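SecB-like chaperone Rv1957 (Mycobacterium tuberculosis, PDB 5MTW) acts as the chaperone of a toxin-antitoxin-chaperone system, preventing aggregation of the antitoxin HigA1 and being required for neutralisation of the toxin HigB1. Local coordinates at residues A[32-37]-A[71-76]; A[38-43]-A[153-158]; A[54-59]-A[139-144]; A[62-67]-A[126-131]; A[147-152]-A[159-164]. All blocks are in the same frame, centred on the assembly; numbering follows the deposited sequence.

In the fold
A four-stranded antiparallel sheet, ordered 26-40, 99-114, 69-82, 50-62, packs against the long helix 125-154. Interaction 1 bridges two of the strands, and interaction 3, its centre about 8 Å away, seats the middle of the helix on the edge strand 50-62. Interactions 2 and 4 lie near opposite ends of the same helix, their centres about 38 Å apart; along the chain, interaction 4 is nested within the loops closed by both 2 and 3. Interaction 5 follows 1, 3 and 4 in series, laying the tail after the helix back along it. Interactions 1, 2 and 5 also meet the second subunit, which ties the fold to the homotetramer.

Interaction 1 of 5, residues A[32-37]-A[71-76]; sequences RLLRTQ and VVRISC
Leu34 and Arg73 cross at about a right angle, and one residue further along Arg35 reaches edge-on to Ser75. The backbones are too far apart to pair, because strand 99-114 runs between strands 26-40 and 69-82; side chains alone span the gap, on the sheet face that helix 125-154 does not cover. The CD1 branch of Leu34 presses on the aliphatic stem of Arg73, 3.4 Å from its CD and 3.8 Å from its CG. A bend in that stem at chi3 (-82°) carries the Arg73 guanidinium off to Asp61 and Glu107, leaving the methylenes for the leucine. Leu34 and Arg35 both bond through their backbones to Glu107, consistent with a classic beta bulge. The Arg35 chain runs extended from CG to NE, and its NH2 meets Ser75 OG near the guanidinium plane at 3.0 Å. At 131° that hydrogen bond is weak. Stronger partners come from the intervening strand: Arg35 NH1 forms a salt bridge with Asp105 and NE one with Glu107. With Glu107 thus held by both arginines, the carboxylates of the neighbouring strands probably balance the two positive charges, while the serine contributes only a light extra tether.

Interaction 2 of 5, residues A[38-43]-A[153-158]; sequences AAVHRA and GRLALP
Val40 sets its two methyls against Leu155 and Leu157, on either side in sequence of Ala156, the positive-phi residue of the Schellman motif that ends helix 125-154. The contact across the two segments is wholly apolar. Val40 CG1 lies 4.1 Å from Leu155 CD2, the side chains running antiparallel past one another, and Val40 CG2 lies 4.3 Å from Leu157 CD2. A chi1 of 41° places CG1 between the backbone N and the carbonyl carbon and leaves CG2 anti to the N, which splits the methyls between the two leucines. Both leucines are buried: Leu157 also rests on Val101 and Ala102 of strand 99-114, and Leu155 packs on Leu33 of the second subunit. Through this valine the end of strand 26-40 joins the helix end, close to where Ala38 and Ala39 continue the sheet into the second subunit. An aromatic side chain of the bound peptide packs on Leu157. Polar bonds at the helix end shape the turn that presents the two leucines. Ala156 (phi 74°) turns the chain out of the helix. Its N donates to Gly153 O at 3.0 Å, and Leu157 N probably does the same to Thr152 O, also at 3.0 Å.

Interaction 3 of 5, residues A[54-59]-A[139-144]; sequences LEFEPA and ALYPYI
This is apolar helix-on-sheet packing at the middle of the subunit, where Phe56 of the edge strand 50-62 meets Tyr141 and Ile144 of helix 125-154. The fold is the SecB one, an antiparallel four-stranded sheet backed by a long helix. No hydrogen bond links the two segments; Phe56 CA and Tyr141 CA lie 10.0 Å apart, so the rings must close the distance. With its CG beside the backbone N (chi1 -59°), the Phe56 ring is carried up to the helix so that CE2 and CZ lead. Tyr141 swings its CG anti to the backbone N (chi1 -177°) and brings its ring edge over, with CE1 3.9 Å from Phe56 CZ. The phenylalanine atom lies near the plane of the tyrosine ring, whereas the tyrosine approaches the Phe56 ring at a slant. Pro142 has no N-H to give, and the helix kinks here; Leu140 O is nevertheless gripped twice, by Tyr143 N at 2.9 Å and by Ile144 N at 3.1 Å. Ile74 of the neighbouring strand also touches Phe56, and Ile144 packs on Cys76, Phe106 and Phe108. The Tyr141 hydroxyl is hydrogen-bonded to the backbone of Glu163, tying the ring to the C-terminal tail. One Phe56 atom faces both helix residues: CE2 is 4.2 Å from Ile144 CG2 and equally 4.2 Å from Tyr141 CD1.

Interaction 4 of 5, residues A[62-67]-A[126-131]; sequences ADPATI and EELTAY
Leu128, near the start of helix 125-154, points its side chain at Ala62 and Pro64, where the chain passes from strand 50-62 toward strand 69-82. CB leaves the helix in the direction of these two residues. From there CG lies anti to the carbonyl carbon (chi1 -70°), and both atoms serve to carry the branch outward. Like them, CD2 has no atom of 62-67 within 4.2 Å. The touching is done by CD1, which butts against both partners, 3.8 Å from Ala62 CB and 4.1 Å from Pro64 CG. No polar bond crosses the contact. Residues 63-67 make their own turn, in which Asp63 O accepts from both Thr66 N, at 3.1 Å, and Ile67 N, at 3.2 Å. Leu128 also touches Leu22 of the short helix 20-25 and Phe70 of strand 69-82, and Phe70 packs on Ala62 as well, so the leucine sits where two helices, a strand and the turn come together.

Interaction 5 of 5, residues A[147-152]-A[159-164]; sequences YVYDLT and PLTLEI
Val148 and Leu160 form the apolar centre, with Val148 CG1 3.7 Å from Leu160 CD2. With CG1 anti to the backbone N (chi1 171°), the valine turns this methyl to the leucine. Val148 CG2 meets the next leucine of the tail more loosely, at Leu162 CD1. Leu78 of strand 69-82 touches both Val148 and Leu160, which places this cluster between helix and sheet. Moving outward, Tyr149 runs beside Thr161, whose OG1 lies 3.4 Å from the Tyr149 CD1 atom, while Tyr149 CE1 comes within 3.8 Å of Pro159 CB. Here the chain has turned back at the C-terminal end of helix 125-154, and the tail runs in extended form along the last turns it has just left, as part of the SecB-like fold. The Tyr149 ring also stacks on Tyr149 of the fourth subunit, so the same side chain works in the tetramer interface. Backbone atoms come close as well: Leu160 O receives a CA-H contact from Tyr149 CA at 3.4 Å. At the polar edge Thr152 OG1 is held from two sides. It donates to Val148 O of the preceding turn at 2.8 Å, tilted 20° from that carbonyl's plane, and accepts from Leu160 N at 3.1 Å along a nearly straight bond of 169°. Val148 O accepts a second hydrogen bond, from Thr152 N, 3.0 Å away.

Interaction 1 of 5, residues A[32-37]-A[71-76]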
# COMPACT_ATOMS: atom_id res chain seq x y z
N ARG A 32 3.42 -0.30 13.21
CA ARG A 32 3.95 -1.37 12.40
C ARG A 32 2.92 -2.56 12.35
O ARG A 32 2.15 -2.79 13.28
CB ARG A 32 5.35 -1.83 12.88
CG ARG A 32 5.31 -2.63 14.20
CD ARG A 32 6.69 -3.23 14.60
NE ARG A 32 6.70 -3.79 15.95
CZ ARG A 32 7.63 -4.60 16.48
NH1 ARG A 32 8.66 -4.99 15.79
NH2 ARG A 32 7.49 -5.01 17.74
N LEU A 33 3.04 -3.31 11.28
CA LEU A 33 2.48 -4.62 11.20
C LEU A 33 3.36 -5.59 12.03
O LEU A 33 4.54 -5.67 11.77
CB LEU A 33 2.34 -5.00 9.72
CG LEU A 33 1.76 -6.43 9.45
CD1 LEU A 33 0.24 -6.48 9.63
CD2 LEU A 33 2.14 -6.87 8.07
N LEU A 34 2.77 -6.38 12.92
CA LEU A 34 3.52 -7.40 13.71
C LEU A 34 3.56 -8.73 13.03
O LEU A 34 4.55 -9.41 13.08
CB LEU A 34 2.86 -7.60 15.12
CG LEU A 34 3.00 -6.43 16.13
CD1 LEU A 34 2.31 -6.67 17.49
CD2 LEU A 34 4.47 -6.11 16.39
N ARG A 35 2.40 -9.16 12.47
CA ARG A 35 2.23 -10.40 11.88
C ARG A 35 1.03 -10.39 10.98
O ARG A 35 0.04 -9.71 11.23
CB ARG A 35 2.01 -11.54 12.90
CG ARG A 35 0.92 -11.24 13.94
CD ARG A 35 0.70 -12.46 14.89
NE ARG A 35 -0.43 -12.19 15.79
CZ ARG A 35 -1.74 -12.27 15.49
NH1 ARG A 35 -2.23 -12.59 14.29
NH2 ARG A 35 -2.62 -11.96 16.40
N THR A 36 1.09 -11.33 10.06
CA THR A 36 -0.03 -11.63 9.12
C THR A 36 -0.08 -13.09 8.59
O THR A 36 0.90 -13.75 8.47
CB THR A 36 -0.03 -10.60 7.97
OG1 THR A 36 -1.20 -10.85 7.18
CG2 THR A 36 1.20 -10.63 7.16
N GLN A 37 -1.27 -13.57 8.27
CA GLN A 37 -1.43 -14.89 7.70
C GLN A 37 -2.75 -14.83 6.91
O GLN A 37 -3.74 -14.36 7.43
CB GLN A 37 -1.56 -15.94 8.81
CG GLN A 37 -1.66 -17.35 8.27
CD GLN A 37 -1.62 -18.37 9.43
OE1 GLN A 37 -0.59 -18.56 10.05
NE2 GLN A 37 -2.74 -19.01 9.69
N VAL A 71 2.71 0.12 24.04
CA VAL A 71 2.28 -0.33 22.71
C VAL A 71 0.82 -0.74 22.70
O VAL A 71 0.41 -1.57 23.50
CB VAL A 71 3.10 -1.56 22.29
CG1 VAL A 71 2.64 -2.10 20.91
CG2 VAL A 71 4.55 -1.17 22.20
N VAL A 72 0.05 -0.18 21.79
CA VAL A 72 -1.34 -0.60 21.53
C VAL A 72 -1.34 -1.55 20.37
O VAL A 72 -0.78 -1.22 19.27
CB VAL A 72 -2.29 0.59 21.23
CG1 VAL A 72 -3.71 0.07 20.93
CG2 VAL A 72 -2.28 1.49 22.44
N ARG A 73 -1.94 -2.73 20.57
CA ARG A 73 -2.01 -3.77 19.56
C ARG A 73 -3.48 -4.06 19.26
O ARG A 73 -4.33 -4.13 20.19
CB ARG A 73 -1.31 -5.09 20.01
CG ARG A 73 0.17 -5.07 20.16
CD ARG A 73 0.73 -6.47 20.45
NE ARG A 73 0.61 -6.78 21.87
CZ ARG A 73 -0.19 -7.72 22.39
NH1 ARG A 73 -0.93 -8.51 21.61
NH2 ARG A 73 -0.22 -7.86 23.73
N ILE A 74 -3.78 -4.21 17.99
CA ILE A 74 -5.09 -4.73 17.58
C ILE A 74 -4.88 -5.94 16.68
O ILE A 74 -4.20 -5.86 15.63
CB ILE A 74 -6.00 -3.67 16.92
CG1 ILE A 74 -6.18 -2.52 17.94
CG2 ILE A 74 -7.35 -4.29 16.52
CD1 ILE A 74 -6.84 -1.31 17.40
N SER A 75 -5.37 -7.06 17.21
CA SER A 75 -5.44 -8.37 16.52
C SER A 75 -6.76 -8.44 15.72
O SER A 75 -7.81 -8.00 16.22
CB SER A 75 -5.35 -9.52 17.56
OG SER A 75 -5.33 -10.76 16.91
N CYS A 76 -6.69 -8.84 14.45
CA CYS A 76 -7.85 -8.88 13.57
C CYS A 76 -8.02 -10.29 12.96
O CYS A 76 -7.01 -10.96 12.56
CB CYS A 76 -7.73 -7.87 12.45
SG CYS A 76 -7.31 -6.23 13.01

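Interaction 2 of 5, residues A[38-43]-A[153-158]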
# COMPACT_ATOMS: atom_id res chain seq x y z
N ALA A 38 -2.70 -15.18 5.67
CA ALA A 38 -3.92 -15.19 4.84
C ALA A 38 -3.86 -16.17 3.68
O ALA A 38 -2.79 -16.53 3.22
CB ALA A 38 -4.08 -13.78 4.30
N ALA A 39 -5.04 -16.58 3.18
CA ALA A 39 -5.15 -17.53 2.09
C ALA A 39 -6.51 -17.38 1.45
O ALA A 39 -7.49 -17.04 2.16
CB ALA A 39 -4.99 -18.99 2.52
N VAL A 40 -6.50 -17.54 0.14
CA VAL A 40 -7.74 -17.64 -0.63
C VAL A 40 -8.02 -19.13 -0.81
O VAL A 40 -7.18 -19.90 -1.19
CB VAL A 40 -7.74 -16.82 -1.94
CG1 VAL A 40 -6.44 -16.92 -2.64
CG2 VAL A 40 -8.89 -17.21 -2.87
N HIS A 41 -9.25 -19.52 -0.48
CA HIS A 41 -9.66 -20.93 -0.52
C HIS A 41 -10.50 -21.39 -1.74
O HIS A 41 -10.54 -22.58 -2.00
CB HIS A 41 -10.46 -21.25 0.70
CG HIS A 41 -9.86 -20.76 1.98
ND1 HIS A 41 -8.70 -21.28 2.49
CD2 HIS A 41 -10.31 -19.90 2.91
CE1 HIS A 41 -8.41 -20.70 3.63
NE2 HIS A 41 -9.38 -19.87 3.92
N ARG A 42 -11.15 -20.46 -2.47
CA ARG A 42 -12.25 -20.75 -3.43
C ARG A 42 -12.52 -19.45 -4.20
O ARG A 42 -12.10 -18.34 -3.75
CB ARG A 42 -13.55 -21.22 -2.69
N ALA A 43 -13.22 -19.54 -5.33
CA ALA A 43 -13.66 -18.34 -6.07
C ALA A 43 -14.73 -17.48 -5.31
O ALA A 43 -15.65 -18.02 -4.70
CB ALA A 43 -14.18 -18.75 -7.47
N GLY A 153 -6.92 -7.06 -2.74
CA GLY A 153 -6.48 -6.79 -4.13
C GLY A 153 -5.40 -7.82 -4.55
O GLY A 153 -5.39 -8.34 -5.65
N ARG A 154 -4.46 -8.09 -3.64
CA ARG A 154 -3.33 -8.95 -3.99
C ARG A 154 -3.84 -10.40 -4.22
O ARG A 154 -3.22 -11.14 -4.97
CB ARG A 154 -2.29 -8.93 -2.88
CG ARG A 154 -1.44 -7.64 -2.91
CD ARG A 154 -0.36 -7.69 -1.83
NE ARG A 154 0.26 -6.41 -1.70
CZ ARG A 154 1.25 -5.94 -2.45
NH1 ARG A 154 1.73 -6.62 -3.42
NH2 ARG A 154 1.73 -4.70 -2.23
N LEU A 155 -4.82 -10.82 -3.42
CA LEU A 155 -5.40 -12.18 -3.57
C LEU A 155 -6.35 -12.27 -4.79
O LEU A 155 -6.82 -13.30 -5.08
CB LEU A 155 -6.22 -12.57 -2.34
CG LEU A 155 -5.42 -12.57 -1.08
CD1 LEU A 155 -6.27 -12.63 0.24
CD2 LEU A 155 -4.39 -13.72 -1.08
N ALA A 156 -6.58 -11.14 -5.48
CA ALA A 156 -7.39 -11.08 -6.67
C ALA A 156 -8.87 -11.21 -6.35
O ALA A 156 -9.65 -11.60 -7.21
CB ALA A 156 -6.94 -12.11 -7.74
N LEU A 157 -9.24 -10.84 -5.12
CA LEU A 157 -10.60 -10.80 -4.70
C LEU A 157 -11.16 -9.41 -5.08
O LEU A 157 -10.40 -8.47 -5.24
CB LEU A 157 -10.73 -11.01 -3.21
CG LEU A 157 -10.17 -12.34 -2.75
CD1 LEU A 157 -10.20 -12.50 -1.25
CD2 LEU A 157 -10.95 -13.47 -3.41
N PRO A 158 -12.48 -9.28 -5.13
CA PRO A 158 -13.04 -7.91 -5.22
C PRO A 158 -12.45 -7.15 -4.05
O PRO A 158 -12.49 -7.63 -2.91
CB PRO A 158 -14.53 -8.15 -5.01
CG PRO A 158 -14.69 -9.50 -5.64
CD PRO A 158 -13.56 -10.29 -5.09

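Interaction 3 of 5, residues A[54-59]-A[139-144]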
# COMPACT_ATOMS: atom_id res chain seq x y z
N LEU A 54 -15.44 -9.50 10.50
CA LEU A 54 -14.15 -8.90 10.99
C LEU A 54 -14.19 -8.71 12.52
O LEU A 54 -14.91 -7.88 13.02
CB LEU A 54 -13.85 -7.58 10.30
CG LEU A 54 -12.48 -6.94 10.63
CD1 LEU A 54 -11.29 -7.87 10.51
CD2 LEU A 54 -12.22 -5.66 9.83
N GLU A 55 -13.39 -9.49 13.23
CA GLU A 55 -13.35 -9.53 14.68
C GLU A 55 -12.04 -8.76 14.98
O GLU A 55 -11.04 -9.02 14.30
CB GLU A 55 -13.19 -10.96 15.18
CG GLU A 55 -13.12 -11.03 16.70
CD GLU A 55 -12.81 -12.41 17.24
OE1 GLU A 55 -12.52 -13.32 16.42
OE2 GLU A 55 -12.88 -12.59 18.48
N PHE A 56 -12.08 -7.84 15.94
CA PHE A 56 -10.90 -7.13 16.42
C PHE A 56 -10.63 -7.53 17.87
O PHE A 56 -11.58 -7.75 18.63
CB PHE A 56 -11.16 -5.66 16.45
CG PHE A 56 -11.53 -5.05 15.12
CD1 PHE A 56 -12.85 -5.11 14.65
CD2 PHE A 56 -10.59 -4.42 14.35
CE1 PHE A 56 -13.22 -4.52 13.44
CE2 PHE A 56 -10.94 -3.81 13.12
CZ PHE A 56 -12.27 -3.87 12.66
N GLU A 57 -9.39 -7.58 18.30
CA GLU A 57 -9.11 -7.78 19.73
C GLU A 57 -7.96 -6.80 20.12
O GLU A 57 -6.84 -6.96 19.65
CB GLU A 57 -8.80 -9.26 20.01
CG GLU A 57 -8.89 -9.77 21.46
CD GLU A 57 -10.13 -9.30 22.22
OE1 GLU A 57 -11.29 -9.62 21.84
OE2 GLU A 57 -9.92 -8.61 23.24
N PRO A 58 -8.27 -5.76 20.90
CA PRO A 58 -7.27 -4.83 21.38
C PRO A 58 -6.44 -5.29 22.61
O PRO A 58 -6.88 -6.10 23.40
CB PRO A 58 -8.07 -3.54 21.68
CG PRO A 58 -9.49 -3.91 21.54
CD PRO A 58 -9.63 -5.37 21.34
N ALA A 59 -5.22 -4.78 22.75
CA ALA A 59 -4.40 -5.16 23.86
C ALA A 59 -3.44 -4.01 24.05
O ALA A 59 -3.24 -3.20 23.14
CB ALA A 59 -3.72 -6.48 23.58
N ALA A 139 -6.59 5.41 16.04
CA ALA A 139 -5.35 5.68 15.30
C ALA A 139 -4.99 4.52 14.32
O ALA A 139 -4.41 4.70 13.20
CB ALA A 139 -4.22 5.86 16.30
N LEU A 140 -5.23 3.34 14.81
CA LEU A 140 -4.82 2.11 14.13
C LEU A 140 -5.84 1.70 13.06
O LEU A 140 -5.49 1.09 12.06
CB LEU A 140 -4.66 0.95 15.12
CG LEU A 140 -3.31 0.90 15.89
CD1 LEU A 140 -3.33 -0.15 17.02
CD2 LEU A 140 -2.24 0.60 14.84
N TYR A 141 -7.12 2.01 13.27
CA TYR A 141 -8.14 1.57 12.36
C TYR A 141 -7.85 1.90 10.89
O TYR A 141 -8.04 1.04 10.05
CB TYR A 141 -9.57 2.05 12.78
CG TYR A 141 -10.62 1.52 11.86
CD1 TYR A 141 -11.09 0.23 11.99
CD2 TYR A 141 -11.17 2.30 10.87
CE1 TYR A 141 -12.05 -0.26 11.15
CE2 TYR A 141 -12.14 1.80 10.01
CZ TYR A 141 -12.57 0.51 10.16
OH TYR A 141 -13.58 -0.03 9.44
N PRO A 142 -7.32 3.12 10.59
CA PRO A 142 -7.09 3.40 9.14
C PRO A 142 -6.00 2.50 8.50
O PRO A 142 -6.07 2.14 7.35
CB PRO A 142 -6.68 4.87 9.14
CG PRO A 142 -7.39 5.43 10.30
CD PRO A 142 -7.42 4.36 11.37
N TYR A 143 -5.05 2.03 9.33
CA TYR A 143 -4.03 1.18 8.84
C TYR A 143 -4.53 -0.22 8.58
O TYR A 143 -4.08 -0.97 7.66
CB TYR A 143 -2.89 1.06 9.86
CG TYR A 143 -2.14 2.36 9.98
CD1 TYR A 143 -2.62 3.37 10.80
CD2 TYR A 143 -0.95 2.56 9.28
CE1 TYR A 143 -1.94 4.60 10.92
CE2 TYR A 143 -0.26 3.78 9.41
CZ TYR A 143 -0.75 4.79 10.23
OH TYR A 143 -0.02 5.98 10.35
N ILE A 144 -5.51 -0.55 9.38
CA ILE A 144 -6.17 -1.85 9.28
C ILE A 144 -7.02 -1.89 8.02
O ILE A 144 -6.99 -2.80 7.31
CB ILE A 144 -7.05 -2.21 10.52
CG1 ILE A 144 -6.15 -2.61 11.71
CG2 ILE A 144 -8.01 -3.34 10.18
CD1 ILE A 144 -6.82 -2.53 13.10

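Interaction 4 of 5, residues A[62-67]-A[126-131]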
# COMPACT_ATOMS: atom_id res chain seq x y z
N ALA A 62 2.61 -2.46 28.43
CA ALA A 62 3.21 -1.38 29.14
C ALA A 62 3.98 -1.87 30.33
O ALA A 62 3.81 -2.98 30.77
CB ALA A 62 2.13 -0.41 29.55
N ASP A 63 4.89 -1.07 30.82
CA ASP A 63 5.55 -1.41 32.10
C ASP A 63 5.98 -0.08 32.62
O ASP A 63 7.12 0.28 32.47
CB ASP A 63 6.76 -2.29 31.89
CG ASP A 63 7.54 -2.64 33.24
OD1 ASP A 63 7.19 -2.25 34.44
OD2 ASP A 63 8.56 -3.31 33.04
N PRO A 64 5.02 0.69 33.14
CA PRO A 64 5.23 2.12 33.36
C PRO A 64 6.24 2.50 34.43
O PRO A 64 6.73 3.64 34.42
CB PRO A 64 3.82 2.66 33.68
CG PRO A 64 2.91 1.49 33.75
CD PRO A 64 3.63 0.27 33.30
N ALA A 65 6.60 1.59 35.32
CA ALA A 65 7.63 1.89 36.30
C ALA A 65 9.05 1.87 35.69
O ALA A 65 9.95 2.48 36.23
CB ALA A 65 7.52 0.95 37.50
N THR A 66 9.23 1.20 34.56
CA THR A 66 10.57 1.07 33.95
C THR A 66 10.76 1.92 32.74
O THR A 66 11.87 2.34 32.45
CB THR A 66 10.80 -0.29 33.34
OG1 THR A 66 9.90 -1.21 33.92
CG2 THR A 66 12.23 -0.70 33.48
N ILE A 67 9.71 2.04 31.93
CA ILE A 67 9.77 2.87 30.75
C ILE A 67 8.48 3.58 30.56
O ILE A 67 7.37 3.07 30.91
CB ILE A 67 10.17 2.14 29.45
CG1 ILE A 67 9.29 0.93 29.15
CG2 ILE A 67 11.66 1.80 29.43
CD1 ILE A 67 9.52 0.41 27.73
N GLU A 126 -5.90 0.71 34.11
CA GLU A 126 -7.19 1.25 33.65
C GLU A 126 -7.00 2.38 32.68
O GLU A 126 -7.74 2.49 31.70
CB GLU A 126 -8.04 1.76 34.83
CG GLU A 126 -8.54 0.66 35.75
CD GLU A 126 -7.41 0.01 36.57
OE1 GLU A 126 -6.50 0.75 37.03
OE2 GLU A 126 -7.42 -1.23 36.73
N GLU A 127 -6.08 3.29 33.01
CA GLU A 127 -5.80 4.44 32.19
C GLU A 127 -5.25 4.00 30.78
O GLU A 127 -5.71 4.46 29.76
CB GLU A 127 -4.81 5.38 32.91
CG GLU A 127 -5.33 6.05 34.19
CD GLU A 127 -4.42 7.18 34.71
OE1 GLU A 127 -3.19 7.01 34.82
OE2 GLU A 127 -4.92 8.27 35.03
N LEU A 128 -4.29 3.08 30.78
CA LEU A 128 -3.72 2.52 29.59
C LEU A 128 -4.78 1.84 28.73
O LEU A 128 -4.85 2.08 27.51
CB LEU A 128 -2.61 1.55 29.98
CG LEU A 128 -1.41 2.32 30.53
CD1 LEU A 128 -0.56 1.46 31.49
CD2 LEU A 128 -0.58 2.82 29.37
N THR A 129 -5.62 1.00 29.37
CA THR A 129 -6.73 0.27 28.70
C THR A 129 -7.74 1.24 28.09
O THR A 129 -8.06 1.12 26.94
CB THR A 129 -7.40 -0.73 29.67
OG1 THR A 129 -6.46 -1.77 29.93
CG2 THR A 129 -8.62 -1.38 29.07
N ALA A 130 -8.13 2.29 28.79
CA ALA A 130 -9.12 3.22 28.24
C ALA A 130 -8.54 3.97 27.01
O ALA A 130 -9.25 4.24 26.01
CB ALA A 130 -9.54 4.23 29.30
N TYR A 131 -7.25 4.34 27.14
CA TYR A 131 -6.58 5.13 26.10
C TYR A 131 -6.46 4.31 24.86
O TYR A 131 -6.67 4.84 23.81
CB TYR A 131 -5.21 5.63 26.54
CG TYR A 131 -4.48 6.52 25.52
CD1 TYR A 131 -4.78 7.88 25.38
CD2 TYR A 131 -3.52 5.99 24.67
CE1 TYR A 131 -4.10 8.69 24.48
CE2 TYR A 131 -2.84 6.78 23.74
CZ TYR A 131 -3.11 8.13 23.66
OH TYR A 131 -2.43 8.90 22.75

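Interaction 5 of 5, residues A[147-152]-A[159-164]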
# COMPACT_ATOMS: atom_id res chain seq x y z
N TYR A 147 -4.81 -2.09 4.94
CA TYR A 147 -4.23 -3.38 4.79
C TYR A 147 -5.22 -4.40 4.17
O TYR A 147 -4.84 -5.25 3.36
CB TYR A 147 -3.63 -3.86 6.18
CG TYR A 147 -2.92 -5.13 5.99
CD1 TYR A 147 -1.75 -5.19 5.22
CD2 TYR A 147 -3.38 -6.30 6.55
CE1 TYR A 147 -1.09 -6.40 4.99
CE2 TYR A 147 -2.74 -7.49 6.33
CZ TYR A 147 -1.59 -7.53 5.54
OH TYR A 147 -1.03 -8.81 5.31
N VAL A 148 -6.49 -4.33 4.61
CA VAL A 148 -7.50 -5.17 4.09
C VAL A 148 -7.72 -4.92 2.59
O VAL A 148 -7.89 -5.81 1.83
CB VAL A 148 -8.76 -5.14 4.93
CG1 VAL A 148 -9.91 -5.86 4.28
CG2 VAL A 148 -8.52 -5.80 6.31
N TYR A 149 -7.66 -3.64 2.23
CA TYR A 149 -7.89 -3.23 0.86
C TYR A 149 -6.73 -3.76 0.01
O TYR A 149 -6.92 -4.27 -1.08
CB TYR A 149 -7.99 -1.70 0.77
CG TYR A 149 -8.00 -1.20 -0.64
CD1 TYR A 149 -9.15 -1.21 -1.40
CD2 TYR A 149 -6.85 -0.71 -1.22
CE1 TYR A 149 -9.15 -0.70 -2.67
CE2 TYR A 149 -6.83 -0.22 -2.51
CZ TYR A 149 -7.99 -0.22 -3.24
OH TYR A 149 -7.99 0.28 -4.56
N ASP A 150 -5.51 -3.65 0.53
CA ASP A 150 -4.31 -4.06 -0.22
C ASP A 150 -4.30 -5.59 -0.39
O ASP A 150 -4.06 -6.10 -1.47
CB ASP A 150 -3.07 -3.55 0.43
CG ASP A 150 -1.76 -4.14 -0.17
OD1 ASP A 150 -1.40 -5.24 0.21
OD2 ASP A 150 -1.14 -3.57 -1.05
N LEU A 151 -4.59 -6.28 0.71
CA LEU A 151 -4.58 -7.73 0.69
C LEU A 151 -5.58 -8.33 -0.19
O LEU A 151 -5.28 -9.30 -1.00
CB LEU A 151 -4.78 -8.20 2.14
CG LEU A 151 -4.59 -9.65 2.49
CD1 LEU A 151 -3.26 -10.32 2.05
CD2 LEU A 151 -4.76 -9.71 4.03
N THR A 152 -6.81 -7.86 -0.11
CA THR A 152 -7.81 -8.44 -0.93
C THR A 152 -7.50 -8.23 -2.38
O THR A 152 -7.76 -9.10 -3.16
CB THR A 152 -9.23 -7.97 -0.55
OG1 THR A 152 -9.27 -6.55 -0.54
CG2 THR A 152 -9.57 -8.49 0.80
N PRO A 159 -11.96 -5.95 -4.30
CA PRO A 159 -11.35 -5.16 -3.20
C PRO A 159 -12.35 -4.80 -2.10
O PRO A 159 -13.44 -4.32 -2.38
CB PRO A 159 -10.76 -3.95 -3.93
CG PRO A 159 -10.49 -4.46 -5.31
CD PRO A 159 -11.71 -5.32 -5.62
N LEU A 160 -12.02 -5.21 -0.87
CA LEU A 160 -12.81 -4.91 0.28
C LEU A 160 -12.34 -3.60 0.91
O LEU A 160 -11.19 -3.49 1.39
CB LEU A 160 -12.64 -5.95 1.36
CG LEU A 160 -13.41 -5.67 2.65
CD1 LEU A 160 -14.86 -5.38 2.27
CD2 LEU A 160 -13.41 -6.91 3.48
N THR A 161 -13.24 -2.62 0.91
CA THR A 161 -12.97 -1.35 1.61
C THR A 161 -13.83 -1.25 2.88
O THR A 161 -15.04 -1.07 2.80
CB THR A 161 -13.20 -0.13 0.65
OG1 THR A 161 -12.31 -0.26 -0.45
CG2 THR A 161 -12.92 1.14 1.31
N LEU A 162 -13.21 -1.39 4.05
CA LEU A 162 -13.97 -1.33 5.29
C LEU A 162 -14.66 0.04 5.41
O LEU A 162 -14.21 1.07 4.80
CB LEU A 162 -13.08 -1.63 6.49
CG LEU A 162 -12.37 -2.95 6.47
CD1 LEU A 162 -11.54 -3.03 7.79
CD2 LEU A 162 -13.43 -4.09 6.31
N GLU A 163 -15.73 0.03 6.17
CA GLU A 163 -16.47 1.25 6.50
C GLU A 163 -15.62 2.22 7.34
O GLU A 163 -14.74 1.84 8.16
CB GLU A 163 -17.75 0.92 7.27
CG GLU A 163 -18.45 -0.33 6.77
CD GLU A 163 -18.05 -1.65 7.55
OE1 GLU A 163 -16.82 -2.16 7.59
OE2 GLU A 163 -19.05 -2.19 8.13
N ILE A 164 -15.85 3.50 7.12
CA ILE A 164 -15.30 4.51 8.00
C ILE A 164 -15.96 4.42 9.41
O ILE A 164 -17.15 4.55 9.55
CB ILE A 164 -15.49 5.93 7.36
CG1 ILE A 164 -14.85 5.96 5.97
CG2 ILE A 164 -14.85 6.94 8.25
CD1 ILE A 164 -13.34 5.68 5.97